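Local coordinates for protein putative NADH-flavin reductase (Lactobacillus casei ATCC 334, PDB 3H2S) that binds NADPH in a Rossmann-type fold and probably acts as an NAD(P)H-dependent oxidoreductase, perhaps a flavin reductase, at residues 51-56 and 79-84; 88-93 and 100-105. All coordinates share one frame; numbering follows the deposited sequence.

Contact 1: 51-56 and 79-84; sequences EPLVLT and GYLHLD. With NDP (NADPH dihydro-nicotinamide-adenine-dinucleotide phosphate), chain C.
Leu53 reaches from the 3-10 turn 52-54 onto the first turns of helix 80-91, its two methyls dividing the work. CD1 lies 3.4 Å from the carbonyl oxygen of Asp84 and also faces the CB of that residue, while CD2 meets CD2 of Leu81 at 4.0 Å, the two leucine side chains running slantwise past each other. Both torsions of Leu53 are far from staggered (chi1 -103°, chi2 11°), an unusual shape that spreads the methyls over two neighbouring points of the helix. The loop after strand 46-49 thus meets the helix at the adenine end of the NADPH site of the Rossmann fold. Leu81 spends its other branch on the cofactor: CD1 approaches the adenine amino nitrogen N6A of NADPH at 3.5 Å. Pro52 brings CD to 3.7 Å from C2A of the same adenine. His82, next after Leu81, reaches the nicotinamide-side ribose with NE2, which makes a weak, bent hydrogen bond to O2D (3.4 Å, 132° at the hydrogen). OD1 of Asp84 forms a salt bridge with NH2 of Arg94 of the second subunit. Between the segments the contact is therefore small and without polar bonds, one methyl-methyl contact and one methyl against a backbone oxygen already hydrogen-bonded to OG1 of Thr87, whereas the polar ends of the helix residues serve the cofactor and the dimer.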
loop_
_atom_site.group_PDB
_atom_site.type_symbol
_atom_site.label_atom_id
_atom_site.label_comp_id
_atom_site.label_asym_id
_atom_site.label_seq_id
_atom_site.Cartn_x
_atom_site.Cartn_y
_atom_site.Cartn_z
ATOM N N GLU A 51 -8.910 15.856 -2.819
ATOM C CA GLU A 51 -8.463 14.868 -1.833
ATOM C C GLU A 51 -7.291 14.052 -2.380
ATOM O O GLU A 51 -7.333 13.569 -3.509
ATOM C CB GLU A 51 -9.625 13.939 -1.474
ATOM C CG GLU A 51 -10.783 14.640 -0.799
ATOM C CD GLU A 51 -11.966 13.709 -0.569
ATOM O OE1 GLU A 51 -11.959 12.580 -1.113
ATOM O OE2 GLU A 51 -12.905 14.107 0.157
ATOM N N PRO A 52 -6.214 13.928 -1.599
ATOM C CA PRO A 52 -5.046 13.209 -2.109
ATOM C C PRO A 52 -5.386 11.792 -2.558
ATOM O O PRO A 52 -4.850 11.336 -3.555
ATOM C CB PRO A 52 -4.098 13.176 -0.908
ATOM C CG PRO A 52 -4.444 14.418 -0.145
ATOM C CD PRO A 52 -5.936 14.627 -0.333
ATOM N N LEU A 53 -6.332 11.136 -1.888
ATOM C CA LEU A 53 -6.626 9.732 -2.190
ATOM C C LEU A 53 -7.445 9.610 -3.474
ATOM O O LEU A 53 -7.792 8.514 -3.913
ATOM C CB LEU A 53 -7.370 9.069 -1.022
ATOM C CG LEU A 53 -6.629 8.139 -0.057
ATOM C CD1 LEU A 53 -5.132 8.147 -0.183
ATOM C CD2 LEU A 53 -7.071 8.337 1.370
ATOM N N VAL A 54 -7.760 10.746 -4.075
ATOM C CA VAL A 54 -8.589 10.758 -5.278
ATOM C C VAL A 54 -7.823 11.332 -6.470
ATOM O O VAL A 54 -8.316 11.309 -7.598
ATOM C CB VAL A 54 -9.905 11.518 -5.010
ATOM C CG1 VAL A 54 -10.330 12.366 -6.189
ATOM C CG2 VAL A 54 -10.981 10.528 -4.568
ATOM N N LEU A 55 -6.562 11.695 -6.239
ATOM C CA LEU A 55 -5.656 12.040 -7.328
ATOM C C LEU A 55 -5.552 10.926 -8.371
ATOM O O LEU A 55 -5.582 9.742 -8.030
ATOM C CB LEU A 55 -4.269 12.379 -6.801
ATOM C CG LEU A 55 -4.116 13.673 -5.998
ATOM C CD1 LEU A 55 -2.738 13.699 -5.331
ATOM C CD2 LEU A 55 -4.311 14.893 -6.900
ATOM N N THR A 56 -5.525 11.313 -9.646
ATOM C CA THR A 56 -5.483 10.345 -10.749
ATOM C C THR A 56 -4.147 10.415 -11.467
ATOM O O THR A 56 -3.389 11.369 -11.292
ATOM C CB THR A 56 -6.586 10.639 -11.787
ATOM O OG1 THR A 56 -6.353 11.928 -12.363
ATOM C CG2 THR A 56 -7.957 10.621 -11.121
ATOM N N GLY A 79 -3.886 7.585 11.809
ATOM C CA GLY A 79 -2.487 7.342 11.450
ATOM C C GLY A 79 -2.334 6.507 10.192
ATOM O O GLY A 79 -1.357 6.656 9.457
ATOM N N TYR A 80 -3.353 5.715 9.871
ATOM C CA TYR A 80 -3.313 4.905 8.652
ATOM C C TYR A 80 -3.160 5.749 7.384
ATOM O O TYR A 80 -2.717 5.247 6.346
ATOM C CB TYR A 80 -4.549 3.996 8.548
ATOM C CG TYR A 80 -5.856 4.754 8.562
ATOM C CD1 TYR A 80 -6.329 5.367 7.415
ATOM C CD2 TYR A 80 -6.675 4.745 9.688
ATOM C CE1 TYR A 80 -7.559 6.033 7.410
ATOM C CE2 TYR A 80 -7.865 5.465 9.722
ATOM C CZ TYR A 80 -8.302 6.099 8.584
ATOM O OH TYR A 80 -9.503 6.772 8.609
ATOM N N LEU A 81 -3.594 7.009 7.435
ATOM C CA LEU A 81 -3.455 7.874 6.259
ATOM C C LEU A 81 -2.023 8.074 5.793
ATOM O O LEU A 81 -1.777 8.253 4.595
ATOM C CB LEU A 81 -4.131 9.217 6.487
ATOM C CG LEU A 81 -5.658 9.233 6.569
ATOM C CD1 LEU A 81 -6.151 10.642 6.894
ATOM C CD2 LEU A 81 -6.274 8.736 5.265
ATOM N N HIS A 82 -1.067 8.072 6.721
ATOM C CA HIS A 82 0.336 8.111 6.331
ATOM C C HIS A 82 0.630 7.022 5.305
ATOM O O HIS A 82 1.316 7.255 4.299
ATOM C CB HIS A 82 1.238 7.923 7.546
ATOM C CG HIS A 82 1.424 9.169 8.352
ATOM N ND1 HIS A 82 0.955 9.300 9.641
ATOM C CD2 HIS A 82 2.033 10.340 8.049
ATOM C CE1 HIS A 82 1.361 10.461 10.132
ATOM N NE2 HIS A 82 1.994 11.119 9.177
ATOM N N LEU A 83 0.156 5.819 5.601
ATOM C CA LEU A 83 0.304 4.693 4.698
ATOM C C LEU A 83 -0.535 4.821 3.415
ATOM O O LEU A 83 -0.003 4.705 2.306
ATOM C CB LEU A 83 -0.012 3.390 5.428
ATOM C CG LEU A 83 0.149 2.073 4.659
ATOM C CD1 LEU A 83 1.581 1.917 4.087
ATOM C CD2 LEU A 83 -0.204 0.909 5.569
ATOM N N ASP A 84 -1.832 5.085 3.569
ATOM C CA ASP A 84 -2.751 5.162 2.430
ATOM C C ASP A 84 -2.359 6.235 1.412
ATOM O O ASP A 84 -2.455 6.011 0.208
ATOM C CB ASP A 84 -4.195 5.392 2.913
ATOM C CG ASP A 84 -4.810 4.147 3.551
ATOM O OD1 ASP A 84 -4.259 3.026 3.404
ATOM O OD2 ASP A 84 -5.842 4.298 4.236
HETATM P PA NDP C . 1.277 19.596 8.964
HETATM O O1A NDP C . 0.491 19.092 10.210
HETATM O O2A NDP C . 1.756 21.007 8.954
HETATM O O5B NDP C . 0.002 19.348 7.875
HETATM C C5B NDP C . 0.493 18.564 6.757
HETATM C C4B NDP C . -0.511 18.665 5.544
HETATM O O4B NDP C . -1.435 17.601 5.650
HETATM C C3B NDP C . -1.381 19.967 5.578
HETATM O O3B NDP C . -1.212 20.572 4.334
HETATM C C2B NDP C . -2.845 19.387 5.747
HETATM O O2B NDP C . -3.876 20.107 5.168
HETATM C C1B NDP C . -2.635 18.004 5.058
HETATM N N9A NDP C . -3.666 17.046 5.490
HETATM C C8A NDP C . -3.784 16.542 6.812
HETATM N N7A NDP C . -4.779 15.663 6.947
HETATM C C5A NDP C . -5.324 15.557 5.649
HETATM C C6A NDP C . -6.378 14.756 5.179
HETATM N N6A NDP C . -7.050 13.971 6.067
HETATM N N1A NDP C . -6.894 15.022 3.924
HETATM C C2A NDP C . -6.139 15.820 3.111
HETATM N N3A NDP C . -4.982 16.491 3.393
HETATM C C4A NDP C . -4.643 16.398 4.725
HETATM O O3 NDP C . 2.509 18.617 9.066
HETATM P PN NDP C . 4.130 18.678 9.137
HETATM O O1N NDP C . 4.625 19.632 8.034
HETATM O O2N NDP C . 4.400 19.182 10.522
HETATM O O5D NDP C . 4.791 17.218 8.825
HETATM C C5D NDP C . 5.174 16.821 7.505
HETATM C C4D NDP C . 5.794 15.417 7.614
HETATM O O4D NDP C . 6.769 15.508 8.639
HETATM C C3D NDP C . 4.847 14.233 7.970
HETATM O O3D NDP C . 5.268 13.081 7.336
HETATM C C2D NDP C . 5.021 14.181 9.532
HETATM O O2D NDP C . 4.797 12.886 10.029
HETATM C C1D NDP C . 6.561 14.488 9.587
HETATM N N1N NDP C . 6.993 14.795 10.949
HETATM C C2N NDP C . 7.890 13.828 11.571
HETATM C C3N NDP C . 8.130 14.049 13.065
HETATM C C7N NDP C . 9.421 13.368 13.487
HETATM O O7N NDP C . 9.693 12.260 13.047
HETATM N N7N NDP C . 10.183 13.946 14.492
HETATM C C4N NDP C . 7.955 15.438 13.644
HETATM C C5N NDP C . 6.796 16.212 13.067
HETATM C C6N NDP C . 6.373 15.911 11.647
HETATM P P2B NDP C . -4.461 21.443 5.897
HETATM O O1X NDP C . -3.384 22.584 5.800
HETATM O O2X NDP C . -5.631 21.959 4.980
HETATM O O3X NDP C . -4.859 21.192 7.311
#

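Contact 2: 88-93 and 100-105; sequences HLVSLL and AVFILG. With NDP (NADPH dihydro-nicotinamide-adenine-dinucleotide phosphate), chain C.
Phe102 points from strand 99-103 toward helix 80-91 and brings the CZ corner of its ring to two successive helix residues. The Leu89 and Phe102 side chains pass each other at a slant, with CD2 of Leu89 3.7 Å from CZ of Phe102 and almost as near CE1; Val90 stands roughly at right angles to the phenylalanine side chain and offers CG2 to the same CZ at 4.1 Å. In Leu89, CG is anti to the backbone N (chi1 -176°), which carries the branched end out to the ring. Two residues back along the strand, Ala100 points the same way, and its CB receives CD1 of Leu93 at 3.5 Å. Intervening Val101 faces the other side of the sheet, against Ile196 and Leu200 of helix 189-201. Helix 132-145 also packs here, with Leu145 against Phe102 and Phe144 against Val90. Within the beta-alpha-beta unit 65-68, 80-91 and 99-103 of the Rossmann fold, Leu89 and Val90 seat the helix on the sheet, and Leu93, beyond the helix, carries the packing on to Ala100. The strand's last residue and the loop after it reach NADPH: CG2 of Ile103 lies 3.5 Å from the ribose oxygen O4D, and the carbon C of Gly105 is equally near the carboxamide oxygen O7N. Across the two segments the chemistry is wholly hydrocarbon and buried, which implies that close-fitting apolar surfaces hold them together.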
loop_
_atom_site.group_PDB
_atom_site.type_symbol
_atom_site.label_atom_id
_atom_site.label_comp_id
_atom_site.label_asym_id
_atom_site.label_seq_id
_atom_site.Cartn_x
_atom_site.Cartn_y
_atom_site.Cartn_z
ATOM N N HIS A 88 -1.223 5.131 -2.398
ATOM C CA HIS A 88 -1.971 5.700 -3.513
ATOM C C HIS A 88 -1.022 6.412 -4.473
ATOM O O HIS A 88 -1.124 6.257 -5.699
ATOM C CB HIS A 88 -3.052 6.676 -3.024
ATOM C CG HIS A 88 -3.928 7.186 -4.126
ATOM N ND1 HIS A 88 -4.652 6.340 -4.937
ATOM C CD2 HIS A 88 -4.036 8.420 -4.678
ATOM C CE1 HIS A 88 -5.258 7.047 -5.877
ATOM N NE2 HIS A 88 -4.873 8.305 -5.764
ATOM N N LEU A 89 -0.150 7.254 -3.925
ATOM C CA LEU A 89 0.828 7.967 -4.767
ATOM C C LEU A 89 1.699 7.020 -5.600
ATOM O O LEU A 89 1.893 7.224 -6.803
ATOM C CB LEU A 89 1.716 8.886 -3.916
ATOM C CG LEU A 89 2.710 9.735 -4.725
ATOM C CD1 LEU A 89 2.046 10.444 -5.920
ATOM C CD2 LEU A 89 3.445 10.742 -3.838
ATOM N N VAL A 90 2.276 6.017 -4.941
ATOM C CA VAL A 90 3.049 4.991 -5.643
ATOM C C VAL A 90 2.260 4.349 -6.790
ATOM O O VAL A 90 2.788 4.146 -7.890
ATOM C CB VAL A 90 3.600 3.912 -4.668
ATOM C CG1 VAL A 90 4.156 2.703 -5.447
ATOM C CG2 VAL A 90 4.705 4.521 -3.784
ATOM N N SER A 91 0.971 4.119 -6.578
ATOM C CA SER A 91 0.165 3.459 -7.597
ATOM C C SER A 91 0.020 4.313 -8.850
ATOM O O SER A 91 -0.230 3.788 -9.936
ATOM C CB SER A 91 -1.210 3.088 -7.044
ATOM O OG SER A 91 -2.089 4.206 -7.045
ATOM N N LEU A 92 0.233 5.624 -8.709
ATOM C CA LEU A 92 0.114 6.550 -9.843
ATOM C C LEU A 92 1.449 6.705 -10.561
ATOM O O LEU A 92 1.531 7.383 -11.581
ATOM C CB LEU A 92 -0.352 7.931 -9.363
ATOM C CG LEU A 92 -1.622 7.987 -8.515
ATOM C CD1 LEU A 92 -1.897 9.417 -8.059
ATOM C CD2 LEU A 92 -2.798 7.444 -9.338
ATOM N N LEU A 93 2.513 6.174 -9.970
ATOM C CA LEU A 93 3.841 6.372 -10.530
ATOM C C LEU A 93 4.415 5.152 -11.246
ATOM O O LEU A 93 5.582 5.150 -11.628
ATOM C CB LEU A 93 4.798 6.856 -9.447
ATOM C CG LEU A 93 4.296 8.078 -8.680
ATOM C CD1 LEU A 93 5.311 8.461 -7.648
ATOM C CD2 LEU A 93 4.023 9.229 -9.646
ATOM N N ALA A 100 9.559 10.884 -6.614
ATOM C CA ALA A 100 8.642 11.075 -5.490
ATOM C C ALA A 100 9.423 11.093 -4.188
ATOM O O ALA A 100 10.008 10.077 -3.800
ATOM C CB ALA A 100 7.605 9.962 -5.465
ATOM N N VAL A 101 9.403 12.230 -3.492
ATOM C CA VAL A 101 10.026 12.322 -2.181
ATOM C C VAL A 101 8.993 12.205 -1.068
ATOM O O VAL A 101 8.032 12.971 -1.012
ATOM C CB VAL A 101 10.833 13.640 -2.016
ATOM C CG1 VAL A 101 11.433 13.762 -0.596
ATOM C CG2 VAL A 101 11.918 13.718 -3.071
ATOM N N PHE A 102 9.227 11.275 -0.155
ATOM C CA PHE A 102 8.333 11.069 0.990
ATOM C C PHE A 102 9.047 11.497 2.257
ATOM O O PHE A 102 10.209 11.119 2.475
ATOM C CB PHE A 102 7.946 9.587 1.112
ATOM C CG PHE A 102 7.163 9.073 -0.044
ATOM C CD1 PHE A 102 5.783 9.039 0.008
ATOM C CD2 PHE A 102 7.805 8.648 -1.207
ATOM C CE1 PHE A 102 5.033 8.594 -1.081
ATOM C CE2 PHE A 102 7.067 8.248 -2.324
ATOM C CZ PHE A 102 5.678 8.211 -2.256
ATOM N N ILE A 103 8.402 12.379 3.022
ATOM C CA ILE A 103 8.890 12.716 4.343
ATOM C C ILE A 103 8.406 11.635 5.309
ATOM O O ILE A 103 7.201 11.402 5.456
ATOM C CB ILE A 103 8.400 14.078 4.851
ATOM C CG1 ILE A 103 8.804 15.219 3.884
ATOM C CG2 ILE A 103 8.958 14.331 6.237
ATOM C CD1 ILE A 103 8.346 16.597 4.351
ATOM N N LEU A 104 9.350 11.014 5.999
ATOM C CA LEU A 104 9.042 9.895 6.877
ATOM C C LEU A 104 9.150 10.342 8.333
ATOM O O LEU A 104 9.080 11.537 8.631
ATOM C CB LEU A 104 9.986 8.723 6.571
ATOM C CG LEU A 104 9.855 8.166 5.144
ATOM C CD1 LEU A 104 10.961 7.158 4.850
ATOM C CD2 LEU A 104 8.475 7.556 4.897
ATOM N N GLY A 105 9.193 9.383 9.247
ATOM C CA GLY A 105 9.260 9.694 10.663
ATOM C C GLY A 105 10.626 9.382 11.234
ATOM O O GLY A 105 11.424 8.663 10.624
HETATM P PA NDP C . 1.277 19.596 8.964
HETATM O O1A NDP C . 0.491 19.092 10.210
HETATM O O2A NDP C . 1.756 21.007 8.954
HETATM O O5B NDP C . 0.002 19.348 7.875
HETATM C C5B NDP C . 0.493 18.564 6.757
HETATM C C4B NDP C . -0.511 18.665 5.544
HETATM O O4B NDP C . -1.435 17.601 5.650
HETATM C C3B NDP C . -1.381 19.967 5.578
HETATM O O3B NDP C . -1.212 20.572 4.334
HETATM C C2B NDP C . -2.845 19.387 5.747
HETATM O O2B NDP C . -3.876 20.107 5.168
HETATM C C1B NDP C . -2.635 18.004 5.058
HETATM N N9A NDP C . -3.666 17.046 5.490
HETATM C C8A NDP C . -3.784 16.542 6.812
HETATM N N7A NDP C . -4.779 15.663 6.947
HETATM C C5A NDP C . -5.324 15.557 5.649
HETATM C C6A NDP C . -6.378 14.756 5.179
HETATM N N6A NDP C . -7.050 13.971 6.067
HETATM N N1A NDP C . -6.894 15.022 3.924
HETATM C C2A NDP C . -6.139 15.820 3.111
HETATM N N3A NDP C . -4.982 16.491 3.393
HETATM C C4A NDP C . -4.643 16.398 4.725
HETATM O O3 NDP C . 2.509 18.617 9.066
HETATM P PN NDP C . 4.130 18.678 9.137
HETATM O O1N NDP C . 4.625 19.632 8.034
HETATM O O2N NDP C . 4.400 19.182 10.522
HETATM O O5D NDP C . 4.791 17.218 8.825
HETATM C C5D NDP C . 5.174 16.821 7.505
HETATM C C4D NDP C . 5.794 15.417 7.614
HETATM O O4D NDP C . 6.769 15.508 8.639
HETATM C C3D NDP C . 4.847 14.233 7.970
HETATM O O3D NDP C . 5.268 13.081 7.336
HETATM C C2D NDP C . 5.021 14.181 9.532
HETATM O O2D NDP C . 4.797 12.886 10.029
HETATM C C1D NDP C . 6.561 14.488 9.587
HETATM N N1N NDP C . 6.993 14.795 10.949
HETATM C C2N NDP C . 7.890 13.828 11.571
HETATM C C3N NDP C . 8.130 14.049 13.065
HETATM C C7N NDP C . 9.421 13.368 13.487
HETATM O O7N NDP C . 9.693 12.260 13.047
HETATM N N7N NDP C . 10.183 13.946 14.492
HETATM C C4N NDP C . 7.955 15.438 13.644
HETATM C C5N NDP C . 6.796 16.212 13.067
HETATM C C6N NDP C . 6.373 15.911 11.647
HETATM P P2B NDP C . -4.461 21.443 5.897
HETATM O O1X NDP C . -3.384 22.584 5.800
HETATM O O2X NDP C . -5.631 21.959 4.980
HETATM O O3X NDP C . -4.859 21.192 7.311
#

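Helix 80-91 serves both contacts, its first turns in contact 1 and its last in contact 2; the centres of the two contacts lie about 10 Å apart. Contact 2 is the deeper and larger, hydrocarbon on hydrocarbon in the core. Contact 1 is partly buried nearer the periphery, where a loop sets a methyl against a backbone carbonyl, bordered by a cofactor hydrogen bond and a subunit salt bridge. A polar link joins them: NE2 of His88 probably donates a hydrogen bond to the carbonyl oxygen of Leu55 (2.8 Å). Both reach the same NADPH, contact 1 at the adenine and the nicotinamide-side ribose, contact 2 at that ribose and the nicotinamide.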